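Local coordinates for protein exonuclease (Laribacter hongkongensis, PDB 3SYY) that digests double-stranded DNA with strict 5'-to-3' polarity, as a magnesium-binding alkaline exonuclease that assembles from three subunits, at residues 114-119 against 152-157; 42-47 against 193-198; 102-107 against 145-150. One frame throughout, in Å; residues are numbered along the deposited sequence.

Contact 1: 114-119 against 152-157; sequences KCPNTW and FVSYDD
Phe-152 meets Lys-114 with the far end of its ring: CE2 and CZ each lie 3.6 Å from Lys-114 CG, and the two side chains cross at about a right angle. The lysine chain is bent at chi2 (-53°), which turns CD aside, and its amine leaves the contact to hydrogen-bond with Glu-112, a magnesium ligand, and with Gln-137. At Val-153 the carbonyl O takes the N-H of Lys-114 at 2.8 Å, nearly straight (169°). Ser-154 is the bridge partner of Lys-114, their CA atoms 4.7 Å apart and their CB atoms on the same face of the sheet; its OG rests 3.9 Å from Pro-116 CD. Tyr-155 N then donates to Lys-114 O at 2.9 Å, so that one lysine backbone grips the residues on both sides of Ser-154, the signature of a parallel ladder. Cys-115 SG sits at the edge of the Tyr-155 ring, near its plane, while a water donates to both Tyr-155 O and Pro-116 O. Asp-156 ends the contact: OD2 accepts from Thr-118 OG1 at 2.6 Å through its syn lone pair, and OD1 has Arg-158 as salt-bridge partner. Strands 109-114 and 149-155, parallel neighbours joined through helices 118-127 and 132-145, form a beta-alpha-beta crossover of the PD-(D/E)XK nuclease core, Lys-114 probably being the lysine of that motif, two residues after the metal ligand Glu-112.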
ATOM      1  N   LYS A 114      -7.467 -15.925 -17.206  1.00 25.76           N
ATOM      2  CA  LYS A 114      -7.359 -14.715 -16.378  1.00 25.36           C
ATOM      3  C   LYS A 114      -8.713 -14.011 -16.331  1.00 25.84           C
ATOM      4  O   LYS A 114      -9.429 -13.898 -17.379  1.00 24.45           O
ATOM      5  CB  LYS A 114      -6.287 -13.774 -16.939  1.00 23.50           C
ATOM      6  CG  LYS A 114      -4.916 -14.389 -17.213  1.00 23.43           C
ATOM      7  CD  LYS A 114      -4.339 -15.116 -16.010  1.00 25.53           C
ATOM      8  CE  LYS A 114      -2.900 -15.645 -16.298  1.00 27.67           C
ATOM      9  NZ  LYS A 114      -2.439 -16.489 -15.090  1.00 29.64           N
ATOM     10  N   CYS A 115      -9.079 -13.514 -15.138  1.00 26.38           N
ATOM     11  CA  CYS A 115     -10.246 -12.653 -14.980  1.00 25.49           C
ATOM     12  C   CYS A 115      -9.820 -11.378 -14.243  1.00 26.17           C
ATOM     13  O   CYS A 115     -10.078 -11.257 -13.043  1.00 25.76           O
ATOM     14  CB  CYS A 115     -11.318 -13.351 -14.159  1.00 25.98           C
ATOM     15  SG  CYS A 115     -12.043 -14.869 -15.045  1.00 29.11           S
ATOM     16  N   PRO A 116      -9.206 -10.445 -14.966  1.00 25.25           N
ATOM     17  CA  PRO A 116      -8.529  -9.372 -14.371  1.00 25.89           C
ATOM     18  C   PRO A 116      -9.384  -8.119 -14.318  1.00 25.36           C
ATOM     19  O   PRO A 116     -10.608  -8.163 -14.588  1.00 23.87           O
ATOM     20  CB  PRO A 116      -7.365  -9.185 -15.336  1.00 25.79           C
ATOM     21  CG  PRO A 116      -8.112  -9.284 -16.715  1.00 27.23           C
ATOM     22  CD  PRO A 116      -9.010 -10.483 -16.433  1.00 25.84           C
ATOM     23  N   ASN A 117      -8.730  -6.994 -13.998  1.00 26.06           N
ATOM     24  CA  ASN A 117      -9.402  -5.695 -14.046  1.00 26.58           C
ATOM     25  C   ASN A 117      -9.789  -5.413 -15.489  1.00 25.86           C
ATOM     26  O   ASN A 117      -9.152  -5.881 -16.416  1.00 26.64           O
ATOM     27  CB  ASN A 117      -8.463  -4.579 -13.577  1.00 27.56           C
ATOM     28  CG  ASN A 117      -8.355  -4.514 -12.061  1.00 33.77           C
ATOM     29  OD1 ASN A 117      -9.181  -5.089 -11.323  1.00 36.39           O
ATOM     30  ND2 ASN A 117      -7.318  -3.815 -11.577  1.00 41.46           N
ATOM     31  N   THR A 118     -10.802  -4.583 -15.673  1.00 25.40           N
ATOM     32  CA  THR A 118     -11.377  -4.390 -17.012  1.00 25.03           C
ATOM     33  C   THR A 118     -10.347  -3.853 -17.927  1.00 24.68           C
ATOM     34  O   THR A 118     -10.235  -4.318 -19.055  1.00 23.39           O
ATOM     35  CB  THR A 118     -12.574  -3.441 -16.929  1.00 23.34           C
ATOM     36  OG1 THR A 118     -13.540  -4.095 -16.117  1.00 25.05           O
ATOM     37  CG2 THR A 118     -13.180  -3.200 -18.336  1.00 24.84           C
ATOM     38  N   TRP A 119      -9.585  -2.849 -17.467  1.00 24.99           N
ATOM     39  CA  TRP A 119      -8.554  -2.259 -18.335  1.00 25.70           C
ATOM     40  C   TRP A 119      -7.440  -3.235 -18.756  1.00 25.98           C
ATOM     41  O   TRP A 119      -6.931  -3.171 -19.882  1.00 24.16           O
ATOM     42  CB  TRP A 119      -7.949  -0.980 -17.723  1.00 27.16           C
ATOM     43  CG  TRP A 119      -7.067  -0.260 -18.708  1.00 29.45           C
ATOM     44  CD1 TRP A 119      -5.712  -0.070 -18.620  1.00 31.83           C
ATOM     45  CD2 TRP A 119      -7.485   0.374 -19.926  1.00 32.55           C
ATOM     46  NE1 TRP A 119      -5.269   0.643 -19.718  1.00 32.92           N
ATOM     47  CE2 TRP A 119      -6.332   0.906 -20.541  1.00 32.16           C
ATOM     48  CE3 TRP A 119      -8.723   0.523 -20.568  1.00 34.38           C
ATOM     49  CZ2 TRP A 119      -6.381   1.619 -21.768  1.00 35.10           C
ATOM     50  CZ3 TRP A 119      -8.779   1.232 -21.806  1.00 34.69           C
ATOM     51  CH2 TRP A 119      -7.602   1.755 -22.386  1.00 33.95           C
ATOM     52  N   PHE A 152      -4.853 -19.331 -23.974  1.00 28.04           N
ATOM     53  CA  PHE A 152      -4.882 -18.309 -22.941  1.00 28.17           C
ATOM     54  C   PHE A 152      -6.215 -17.584 -23.069  1.00 27.66           C
ATOM     55  O   PHE A 152      -6.525 -17.081 -24.140  1.00 27.86           O
ATOM     56  CB  PHE A 152      -3.766 -17.340 -23.240  1.00 27.30           C
ATOM     57  CG  PHE A 152      -3.765 -16.141 -22.329  1.00 29.31           C
ATOM     58  CD1 PHE A 152      -4.384 -14.946 -22.720  1.00 27.59           C
ATOM     59  CD2 PHE A 152      -3.146 -16.209 -21.082  1.00 29.64           C
ATOM     60  CE1 PHE A 152      -4.365 -13.803 -21.864  1.00 32.63           C
ATOM     61  CE2 PHE A 152      -3.106 -15.074 -20.229  1.00 29.48           C
ATOM     62  CZ  PHE A 152      -3.759 -13.879 -20.609  1.00 26.51           C
ATOM     63  N   VAL A 153      -7.031 -17.605 -22.029  1.00 26.40           N
ATOM     64  CA  VAL A 153      -8.350 -16.954 -22.064  1.00 25.93           C
ATOM     65  C   VAL A 153      -8.282 -15.773 -21.094  1.00 27.10           C
ATOM     66  O   VAL A 153      -7.821 -15.956 -19.953  1.00 26.50           O
ATOM     67  CB  VAL A 153      -9.430 -17.926 -21.571  1.00 26.74           C
ATOM     68  CG1 VAL A 153     -10.835 -17.215 -21.420  1.00 26.84           C
ATOM     69  CG2 VAL A 153      -9.549 -19.135 -22.579  1.00 26.90           C
ATOM     70  N   SER A 154      -8.696 -14.582 -21.554  1.00 25.68           N
ATOM     71  CA  SER A 154      -9.019 -13.469 -20.642  1.00 25.53           C
ATOM     72  C   SER A 154     -10.537 -13.203 -20.714  1.00 26.73           C
ATOM     73  O   SER A 154     -11.127 -13.237 -21.820  1.00 27.43           O
ATOM     74  CB  SER A 154      -8.175 -12.248 -21.023  1.00 24.98           C
ATOM     75  OG  SER A 154      -8.395 -11.122 -20.181  1.00 28.97           O
ATOM     76  N   TYR A 155     -11.192 -13.012 -19.560  1.00 25.09           N
ATOM     77  CA  TYR A 155     -12.647 -12.869 -19.526  1.00 25.84           C
ATOM     78  C   TYR A 155     -13.086 -11.770 -18.561  1.00 27.11           C
ATOM     79  O   TYR A 155     -12.655 -11.746 -17.382  1.00 25.10           O
ATOM     80  CB  TYR A 155     -13.269 -14.163 -19.073  1.00 25.09           C
ATOM     81  CG  TYR A 155     -14.761 -14.181 -18.996  1.00 27.82           C
ATOM     82  CD1 TYR A 155     -15.545 -14.221 -20.162  1.00 32.13           C
ATOM     83  CD2 TYR A 155     -15.409 -14.235 -17.764  1.00 26.42           C
ATOM     84  CE1 TYR A 155     -16.941 -14.245 -20.069  1.00 30.68           C
ATOM     85  CE2 TYR A 155     -16.790 -14.271 -17.666  1.00 29.27           C
ATOM     86  CZ  TYR A 155     -17.546 -14.288 -18.830  1.00 30.18           C
ATOM     87  OH  TYR A 155     -18.897 -14.309 -18.689  1.00 31.16           O
ATOM     88  N   ASP A 156     -13.966 -10.905 -19.049  1.00 25.75           N
ATOM     89  CA  ASP A 156     -14.581  -9.914 -18.165  1.00 27.65           C
ATOM     90  C   ASP A 156     -16.038  -9.705 -18.544  1.00 26.72           C
ATOM     91  O   ASP A 156     -16.327  -9.074 -19.555  1.00 26.86           O
ATOM     92  CB  ASP A 156     -13.823  -8.585 -18.276  1.00 24.49           C
ATOM     93  CG  ASP A 156     -14.280  -7.562 -17.201  1.00 28.29           C
ATOM     94  OD1 ASP A 156     -15.291  -7.789 -16.506  1.00 25.88           O
ATOM     95  OD2 ASP A 156     -13.589  -6.569 -17.045  1.00 30.32           O
ATOM     96  N   ASP A 157     -16.927 -10.177 -17.686  1.00 28.69           N
ATOM     97  CA  ASP A 157     -18.334 -10.065 -17.935  1.00 30.64           C
ATOM     98  C   ASP A 157     -18.914  -8.669 -17.732  1.00 31.08           C
ATOM     99  O   ASP A 157     -20.106  -8.463 -17.986  1.00 31.64           O
ATOM    100  CB  ASP A 157     -19.088 -11.081 -17.069  1.00 31.89           C
ATOM    101  CG  ASP A 157     -19.042 -10.739 -15.597  1.00 32.18           C
ATOM    102  OD1 ASP A 157     -19.898 -11.214 -14.875  1.00 43.59           O
ATOM    103  OD2 ASP A 157     -18.173  -9.983 -15.130  1.00 36.44           O
TER
HETATM  104  O   HOH W   1     -12.530  -9.988 -15.297  1.00 23.80           O

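Contact 2: 42-47 against 193-198; sequences ELICQR and AEIEYL
Ile-44 and Ile-195 mark the closest backbone approach, CA to CA 6.5 Å, where helix segments 42-47 and 193-198 pass with axes 10.3 Å apart and a signed crossing angle of -52°. Both side chains set out toward the opposing helix. Ile-44 divides its branches: CD1 rests 3.6 Å from Glu-194 CG, the two side chains crossing at about a right angle, whereas CG2 faces Leu-198 CD2 at 4.1 Å and Ile-195 CG1 at 4.3 Å. With Leu-191, which Ile-44 also touches, these partners are spaced i, i+3, i+4 and i+7 along the long C-terminal helix 174-205, and a crossing near -50° is the one expected of ridges-into-grooves packing between i±4 ridges. One turn on from Ile-44, Arg-47 meets Ile-195 CD1, which stands anti to CA (chi2 165°) and lies 3.4 Å from Arg-47 CD and 3.6 Å from Arg-47 CB. The arginine runs extended from CG to NE, presenting methylenes to the isoleucine while its polar end is held elsewhere: NE by Gly-14 O, NH1 by a salt bridge to Glu-192. The helix pair also borders a subunit interface. Glu-194 lends only carbon to Ile-44, its OE2 forming a salt bridge with Lys-126 of the third subunit. Trp-119 of the same third subunit packs on both Ile-44 and Glu-194, and Met-163 of that subunit on Leu-198.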
ATOM      1  N   GLU A  42      10.699 -16.714   0.323  1.00 29.12           N
ATOM      2  CA  GLU A  42       9.397 -17.271   0.595  1.00 28.94           C
ATOM      3  C   GLU A  42       9.444 -18.803   0.652  1.00 28.02           C
ATOM      4  O   GLU A  42       8.805 -19.430   1.513  1.00 27.96           O
ATOM      5  CB  GLU A  42       8.412 -16.932  -0.557  1.00 30.19           C
ATOM      6  CG  GLU A  42       7.552 -15.724  -0.416  1.00 35.01           C
ATOM      7  CD  GLU A  42       6.731 -15.521  -1.707  1.00 36.27           C
ATOM      8  OE1 GLU A  42       7.078 -14.610  -2.471  1.00 40.03           O
ATOM      9  OE2 GLU A  42       5.816 -16.326  -1.935  1.00 38.26           O
ATOM     10  N   LEU A  43      10.111 -19.411  -0.322  1.00 28.77           N
ATOM     11  CA  LEU A  43      10.154 -20.886  -0.374  1.00 28.51           C
ATOM     12  C   LEU A  43      11.038 -21.466   0.780  1.00 28.27           C
ATOM     13  O   LEU A  43      10.721 -22.517   1.345  1.00 29.97           O
ATOM     14  CB  LEU A  43      10.671 -21.318  -1.726  1.00 28.78           C
ATOM     15  CG  LEU A  43       9.744 -20.921  -2.895  1.00 29.05           C
ATOM     16  CD1 LEU A  43      10.205 -21.651  -4.156  1.00 29.76           C
ATOM     17  CD2 LEU A  43       8.359 -21.319  -2.581  1.00 26.30           C
ATOM     18  N   ILE A  44      12.111 -20.765   1.129  1.00 28.87           N
ATOM     19  CA  ILE A  44      12.943 -21.185   2.306  1.00 29.86           C
ATOM     20  C   ILE A  44      12.088 -21.248   3.556  1.00 29.01           C
ATOM     21  O   ILE A  44      12.050 -22.281   4.256  1.00 28.85           O
ATOM     22  CB  ILE A  44      14.166 -20.285   2.508  1.00 29.33           C
ATOM     23  CG1 ILE A  44      15.134 -20.522   1.360  1.00 31.08           C
ATOM     24  CG2 ILE A  44      14.838 -20.564   3.912  1.00 32.69           C
ATOM     25  CD1 ILE A  44      16.191 -19.438   1.186  1.00 28.63           C
ATOM     26  N   CYS A  45      11.344 -20.170   3.822  1.00 28.61           N
ATOM     27  CA  CYS A  45      10.514 -20.136   5.004  1.00 28.83           C
ATOM     28  C   CYS A  45       9.403 -21.207   4.966  1.00 29.54           C
ATOM     29  O   CYS A  45       9.057 -21.774   5.985  1.00 29.57           O
ATOM     30  CB  CYS A  45       9.949 -18.710   5.273  1.00 27.89           C
ATOM     31  SG  CYS A  45      11.294 -17.491   5.433  1.00 32.64           S
ATOM     32  N   GLN A  46       8.805 -21.459   3.793  1.00 29.31           N
ATOM     33  CA  GLN A  46       7.810 -22.523   3.705  1.00 28.59           C
ATOM     34  C   GLN A  46       8.407 -23.895   4.064  1.00 28.50           C
ATOM     35  O   GLN A  46       7.819 -24.632   4.802  1.00 28.92           O
ATOM     36  CB  GLN A  46       7.208 -22.595   2.280  1.00 28.47           C
ATOM     37  CG  GLN A  46       6.240 -21.434   2.000  1.00 31.01           C
ATOM     38  CD  GLN A  46       5.602 -21.479   0.591  1.00 33.04           C
ATOM     39  OE1 GLN A  46       5.639 -22.490  -0.092  1.00 33.15           O
ATOM     40  NE2 GLN A  46       5.083 -20.350   0.156  1.00 36.17           N
ATOM     41  N   ARG A  47       9.568 -24.201   3.522  1.00 28.89           N
ATOM     42  CA  ARG A  47      10.197 -25.505   3.756  1.00 30.64           C
ATOM     43  C   ARG A  47      10.626 -25.648   5.219  1.00 31.01           C
ATOM     44  O   ARG A  47      10.416 -26.688   5.815  1.00 31.96           O
ATOM     45  CB  ARG A  47      11.360 -25.712   2.814  1.00 29.95           C
ATOM     46  CG  ARG A  47      10.863 -26.020   1.406  1.00 30.84           C
ATOM     47  CD  ARG A  47      12.035 -26.375   0.508  1.00 33.88           C
ATOM     48  NE  ARG A  47      11.642 -26.525  -0.899  1.00 29.56           N
ATOM     49  CZ  ARG A  47      12.256 -27.323  -1.766  1.00 34.66           C
ATOM     50  NH1 ARG A  47      13.311 -28.063  -1.390  1.00 31.28           N
ATOM     51  NH2 ARG A  47      11.842 -27.352  -3.032  1.00 31.50           N
ATOM     52  N   ALA A 193      20.361 -25.893  -0.958  1.00 32.42           N
ATOM     53  CA  ALA A 193      21.632 -25.624  -0.288  1.00 33.20           C
ATOM     54  C   ALA A 193      21.457 -24.638   0.846  1.00 33.33           C
ATOM     55  O   ALA A 193      22.068 -24.785   1.909  1.00 33.87           O
ATOM     56  CB  ALA A 193      22.654 -25.084  -1.275  1.00 32.52           C
ATOM     57  N   GLU A 194      20.644 -23.604   0.623  1.00 32.22           N
ATOM     58  CA  GLU A 194      20.463 -22.639   1.673  1.00 32.84           C
ATOM     59  C   GLU A 194      19.825 -23.257   2.912  1.00 32.10           C
ATOM     60  O   GLU A 194      20.246 -22.963   4.038  1.00 32.69           O
ATOM     61  CB  GLU A 194      19.773 -21.385   1.176  1.00 32.62           C
ATOM     62  CG  GLU A 194      19.536 -20.425   2.260  1.00 40.53           C
ATOM     63  CD  GLU A 194      20.132 -19.045   1.972  1.00 44.71           C
ATOM     64  OE1 GLU A 194      20.539 -18.747   0.832  1.00 46.77           O
ATOM     65  OE2 GLU A 194      20.173 -18.264   2.921  1.00 46.71           O
ATOM     66  N   ILE A 195      18.829 -24.101   2.693  1.00 30.29           N
ATOM     67  CA  ILE A 195      18.161 -24.818   3.743  1.00 31.25           C
ATOM     68  C   ILE A 195      19.148 -25.774   4.467  1.00 32.24           C
ATOM     69  O   ILE A 195      19.168 -25.826   5.682  1.00 30.45           O
ATOM     70  CB  ILE A 195      17.011 -25.583   3.181  1.00 31.18           C
ATOM     71  CG1 ILE A 195      15.883 -24.565   2.820  1.00 32.91           C
ATOM     72  CG2 ILE A 195      16.458 -26.563   4.227  1.00 32.14           C
ATOM     73  CD1 ILE A 195      14.844 -25.148   1.950  1.00 33.45           C
ATOM     74  N   GLU A 196      19.954 -26.480   3.679  1.00 33.12           N
ATOM     75  CA  GLU A 196      20.979 -27.380   4.248  1.00 35.76           C
ATOM     76  C   GLU A 196      21.975 -26.607   5.098  1.00 34.21           C
ATOM     77  O   GLU A 196      22.285 -27.015   6.210  1.00 35.19           O
ATOM     78  CB  GLU A 196      21.727 -28.031   3.107  1.00 36.05           C
ATOM     79  CG  GLU A 196      22.858 -28.875   3.567  1.00 42.66           C
ATOM     80  CD  GLU A 196      22.431 -30.291   3.570  1.00 51.92           C
ATOM     81  OE1 GLU A 196      21.460 -30.595   4.325  1.00 50.42           O
ATOM     82  OE2 GLU A 196      23.036 -31.073   2.785  1.00 56.62           O
ATOM     83  N   TYR A 197      22.454 -25.487   4.550  1.00 34.34           N
ATOM     84  CA  TYR A 197      23.378 -24.593   5.218  1.00 34.05           C
ATOM     85  C   TYR A 197      22.871 -24.039   6.516  1.00 34.13           C
ATOM     86  O   TYR A 197      23.588 -24.098   7.544  1.00 33.99           O
ATOM     87  CB  TYR A 197      23.738 -23.478   4.279  1.00 33.93           C
ATOM     88  CG  TYR A 197      24.983 -22.689   4.547  1.00 33.67           C
ATOM     89  CD1 TYR A 197      26.269 -23.304   4.537  1.00 32.75           C
ATOM     90  CD2 TYR A 197      24.912 -21.302   4.708  1.00 31.57           C
ATOM     91  CE1 TYR A 197      27.414 -22.537   4.695  1.00 31.03           C
ATOM     92  CE2 TYR A 197      26.050 -20.537   4.920  1.00 32.01           C
ATOM     93  CZ  TYR A 197      27.300 -21.165   4.909  1.00 31.20           C
ATOM     94  OH  TYR A 197      28.411 -20.387   5.022  1.00 30.50           O
ATOM     95  N   LEU A 198      21.652 -23.487   6.501  1.00 32.09           N
ATOM     96  CA  LEU A 198      21.043 -22.984   7.726  1.00 32.56           C
ATOM     97  C   LEU A 198      20.908 -24.083   8.775  1.00 32.23           C
ATOM     98  O   LEU A 198      21.175 -23.870   9.986  1.00 32.62           O
ATOM     99  CB  LEU A 198      19.651 -22.432   7.455  1.00 32.03           C
ATOM    100  CG  LEU A 198      19.453 -20.979   7.005  1.00 37.55           C
ATOM    101  CD1 LEU A 198      20.683 -20.065   6.962  1.00 37.75           C
ATOM    102  CD2 LEU A 198      18.530 -20.860   5.734  1.00 36.18           C
TER

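Contact 3: 102-107 against 145-150; sequences DGLVGD and TGRQWC. With MG (magnesium ion), chain B.
Arg-147, its chain bent at chi2 (-102°), lays its guanidinium between Leu-104 and the backbone of Asp-107. Asp-107 O stands over the centre of one face, 3.1 Å from Arg-147 CZ; Leu-104 covers the opposite face, its CD1 3.3 Å from Arg-147 NH2. Arg-147 NH1 donates to Gly-106 O at 3.1 Å with an N-H...O angle of 149°, approaching from 62° above the carbonyl plane. A water links the same carbonyl to NH2. Nearby, Val-105 CG1 meets the Trp-149 ring at its edge, 3.6 Å from CH2, the two side chains crossing at about a right angle. In the five-stranded sheet of this PD-(D/E)XK fold, strand 109-114 runs between strands 103-105 and 149-155, so the contact reaches past a strand; Arg-147 also touches Leu-110 of that strand. Further out, Thr-145 OG1 accepts from Arg-147 N at 3.2 Å, an ST turn just where helix 132-145 ends and Gly-146 takes positive phi. Tyr-75 of helix 59-79 touches both Val-105 and Trp-149. At the other end of segment 102-107, Asp-102 OD2 binds a magnesium ion at 2.4 Å together with Glu-112, Ile-113 O and two waters; one also donates to Asp-102 OD1.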
ATOM      1  N   ASP A 102      -5.468 -24.321 -15.528  1.00 30.19           N
ATOM      2  CA  ASP A 102      -6.888 -24.208 -15.248  1.00 29.60           C
ATOM      3  C   ASP A 102      -7.739 -25.288 -15.969  1.00 30.14           C
ATOM      4  O   ASP A 102      -8.916 -25.413 -15.699  1.00 30.86           O
ATOM      5  CB  ASP A 102      -7.371 -22.796 -15.611  1.00 30.08           C
ATOM      6  CG  ASP A 102      -6.797 -21.732 -14.661  1.00 29.72           C
ATOM      7  OD1 ASP A 102      -6.569 -22.082 -13.495  1.00 29.20           O
ATOM      8  OD2 ASP A 102      -6.519 -20.617 -15.087  1.00 27.73           O
ATOM      9  N   GLY A 103      -7.139 -26.066 -16.850  1.00 30.41           N
ATOM     10  CA  GLY A 103      -7.859 -27.242 -17.391  1.00 31.40           C
ATOM     11  C   GLY A 103      -6.995 -28.008 -18.368  1.00 31.30           C
ATOM     12  O   GLY A 103      -6.126 -27.438 -19.004  1.00 31.98           O
ATOM     13  N   LEU A 104      -7.218 -29.314 -18.459  1.00 33.09           N
ATOM     14  CA  LEU A 104      -6.690 -30.102 -19.604  1.00 33.85           C
ATOM     15  C   LEU A 104      -7.705 -30.045 -20.732  1.00 33.38           C
ATOM     16  O   LEU A 104      -8.900 -30.287 -20.516  1.00 34.37           O
ATOM     17  CB  LEU A 104      -6.510 -31.559 -19.198  1.00 34.18           C
ATOM     18  CG  LEU A 104      -5.593 -31.893 -17.999  1.00 36.66           C
ATOM     19  CD1 LEU A 104      -5.275 -33.402 -17.984  1.00 36.99           C
ATOM     20  CD2 LEU A 104      -4.312 -31.074 -17.999  1.00 36.11           C
ATOM     21  N   VAL A 105      -7.234 -29.720 -21.915  1.00 33.78           N
ATOM     22  CA  VAL A 105      -8.129 -29.564 -23.072  1.00 35.59           C
ATOM     23  C   VAL A 105      -7.786 -30.670 -24.065  1.00 36.79           C
ATOM     24  O   VAL A 105      -6.660 -30.744 -24.555  1.00 36.61           O
ATOM     25  CB  VAL A 105      -7.966 -28.219 -23.777  1.00 34.13           C
ATOM     26  CG1 VAL A 105      -9.032 -28.051 -24.865  1.00 34.40           C
ATOM     27  CG2 VAL A 105      -8.067 -27.051 -22.768  1.00 34.17           C
ATOM     28  N   GLY A 106      -8.778 -31.487 -24.400  1.00 38.16           N
ATOM     29  CA  GLY A 106      -8.542 -32.569 -25.355  1.00 40.03           C
ATOM     30  C   GLY A 106      -7.457 -33.497 -24.839  1.00 41.10           C
ATOM     31  O   GLY A 106      -7.339 -33.721 -23.634  1.00 41.83           O
ATOM     32  N   ASP A 107      -6.653 -34.008 -25.766  1.00 42.05           N
ATOM     33  CA  ASP A 107      -5.547 -34.918 -25.442  1.00 42.84           C
ATOM     34  C   ASP A 107      -4.253 -34.144 -25.303  1.00 41.08           C
ATOM     35  O   ASP A 107      -3.356 -34.558 -24.580  1.00 41.18           O
ATOM     36  CB  ASP A 107      -5.344 -35.922 -26.592  1.00 43.67           C
ATOM     37  CG  ASP A 107      -6.474 -36.894 -26.714  1.00 48.96           C
ATOM     38  OD1 ASP A 107      -6.874 -37.447 -25.656  1.00 54.44           O
ATOM     39  OD2 ASP A 107      -6.944 -37.117 -27.859  1.00 53.82           O
ATOM     40  N   THR A 145       3.324 -30.978 -17.975  1.00 36.51           N
ATOM     41  CA  THR A 145       2.291 -31.915 -18.369  1.00 37.21           C
ATOM     42  C   THR A 145       2.635 -32.663 -19.631  1.00 37.38           C
ATOM     43  O   THR A 145       1.928 -33.603 -19.963  1.00 37.98           O
ATOM     44  CB  THR A 145       0.944 -31.209 -18.706  1.00 37.28           C
ATOM     45  OG1 THR A 145       1.207 -30.136 -19.630  1.00 33.71           O
ATOM     46  CG2 THR A 145       0.227 -30.722 -17.420  1.00 37.06           C
ATOM     47  N   GLY A 146       3.630 -32.199 -20.377  1.00 37.85           N
ATOM     48  CA  GLY A 146       3.915 -32.786 -21.688  1.00 38.96           C
ATOM     49  C   GLY A 146       2.966 -32.315 -22.792  1.00 39.73           C
ATOM     50  O   GLY A 146       2.993 -32.841 -23.923  1.00 39.81           O
ATOM     51  N   ARG A 147       2.130 -31.308 -22.507  1.00 38.03           N
ATOM     52  CA  ARG A 147       1.179 -30.851 -23.532  1.00 35.69           C
ATOM     53  C   ARG A 147       1.787 -29.975 -24.584  1.00 35.44           C
ATOM     54  O   ARG A 147       2.921 -29.474 -24.441  1.00 35.13           O
ATOM     55  CB  ARG A 147      -0.047 -30.199 -22.911  1.00 36.02           C
ATOM     56  CG  ARG A 147      -0.741 -31.131 -21.976  1.00 34.38           C
ATOM     57  CD  ARG A 147      -1.963 -31.717 -22.634  1.00 37.46           C
ATOM     58  NE  ARG A 147      -2.549 -32.766 -21.814  1.00 37.61           N
ATOM     59  CZ  ARG A 147      -3.835 -33.095 -21.842  1.00 37.47           C
ATOM     60  NH1 ARG A 147      -4.676 -32.399 -22.595  1.00 36.13           N
ATOM     61  NH2 ARG A 147      -4.288 -34.084 -21.095  1.00 37.79           N
ATOM     62  N   GLN A 148       1.028 -29.802 -25.669  1.00 34.05           N
ATOM     63  CA  GLN A 148       1.543 -29.229 -26.909  1.00 32.65           C
ATOM     64  C   GLN A 148       1.123 -27.756 -27.142  1.00 30.88           C
ATOM     65  O   GLN A 148       1.779 -27.028 -27.868  1.00 30.73           O
ATOM     66  CB  GLN A 148       1.099 -30.119 -28.104  1.00 33.84           C
ATOM     67  CG  GLN A 148       1.700 -31.528 -28.063  1.00 37.09           C
ATOM     68  CD  GLN A 148       3.240 -31.525 -27.969  1.00 40.98           C
ATOM     69  OE1 GLN A 148       3.799 -32.102 -27.047  1.00 44.42           O
ATOM     70  NE2 GLN A 148       3.915 -30.850 -28.904  1.00 41.81           N
ATOM     71  N   TRP A 149       0.036 -27.316 -26.509  1.00 31.56           N
ATOM     72  CA  TRP A 149      -0.363 -25.880 -26.568  1.00 30.21           C
ATOM     73  C   TRP A 149      -1.218 -25.532 -25.372  1.00 28.43           C
ATOM     74  O   TRP A 149      -1.722 -26.401 -24.682  1.00 28.12           O
ATOM     75  CB  TRP A 149      -1.187 -25.578 -27.854  1.00 31.21           C
ATOM     76  CG  TRP A 149      -2.304 -26.577 -28.097  1.00 33.88           C
ATOM     77  CD1 TRP A 149      -2.254 -27.709 -28.916  1.00 35.87           C
ATOM     78  CD2 TRP A 149      -3.637 -26.548 -27.558  1.00 36.87           C
ATOM     79  NE1 TRP A 149      -3.465 -28.362 -28.901  1.00 34.61           N
ATOM     80  CE2 TRP A 149      -4.338 -27.663 -28.104  1.00 35.72           C
ATOM     81  CE3 TRP A 149      -4.334 -25.649 -26.726  1.00 36.14           C
ATOM     82  CZ2 TRP A 149      -5.658 -27.935 -27.786  1.00 35.46           C
ATOM     83  CZ3 TRP A 149      -5.652 -25.930 -26.409  1.00 32.63           C
ATOM     84  CH2 TRP A 149      -6.303 -27.057 -26.948  1.00 36.36           C
ATOM     85  N   CYS A 150      -1.448 -24.236 -25.181  1.00 28.69           N
ATOM     86  CA  CYS A 150      -2.310 -23.767 -24.085  1.00 28.21           C
ATOM     87  C   CYS A 150      -3.071 -22.586 -24.665  1.00 27.64           C
ATOM     88  O   CYS A 150      -2.493 -21.702 -25.265  1.00 26.34           O
ATOM     89  CB  CYS A 150      -1.479 -23.275 -22.910  1.00 28.77           C
ATOM     90  SG  CYS A 150      -2.514 -22.694 -21.516  1.00 28.07           S
TER
HETATM   91 MG    MG B 400      -5.643 -18.706 -13.929  1.00 29.54          MG
HETATM   92  O   HOH W   2      -6.468 -19.774 -12.109  1.00 39.74           O
HETATM   93  O   HOH W   3      -7.482 -34.737 -20.781  1.00 48.92           O
HETATM   94  O   HOH W   4      -4.667 -16.920 -12.759  1.00 38.75           O

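Contacts 1 and 3 both use strand 149-155 and the same mixed sheet, at places 20 Å apart between centres, and their segments alternate along the chain. Contact 1 is buried and rests on main-chain strand pairing; contact 3 lies at the surface, where an arginine hydrogen-bonds one loop carbonyl and lies between a leucine and another carbonyl. Each adjoins the magnesium site, through Lys-114 next to Ile-113 and through Asp-102. Contact 2 is buried too, yet wholly helical and carried by aliphatic carbon, on the opposite side of the chain's centre and away from the metals. It closes a loop within which both others are nested. Contacts 1 and 2 also border neighbouring subunits, whereas contact 3 touches none.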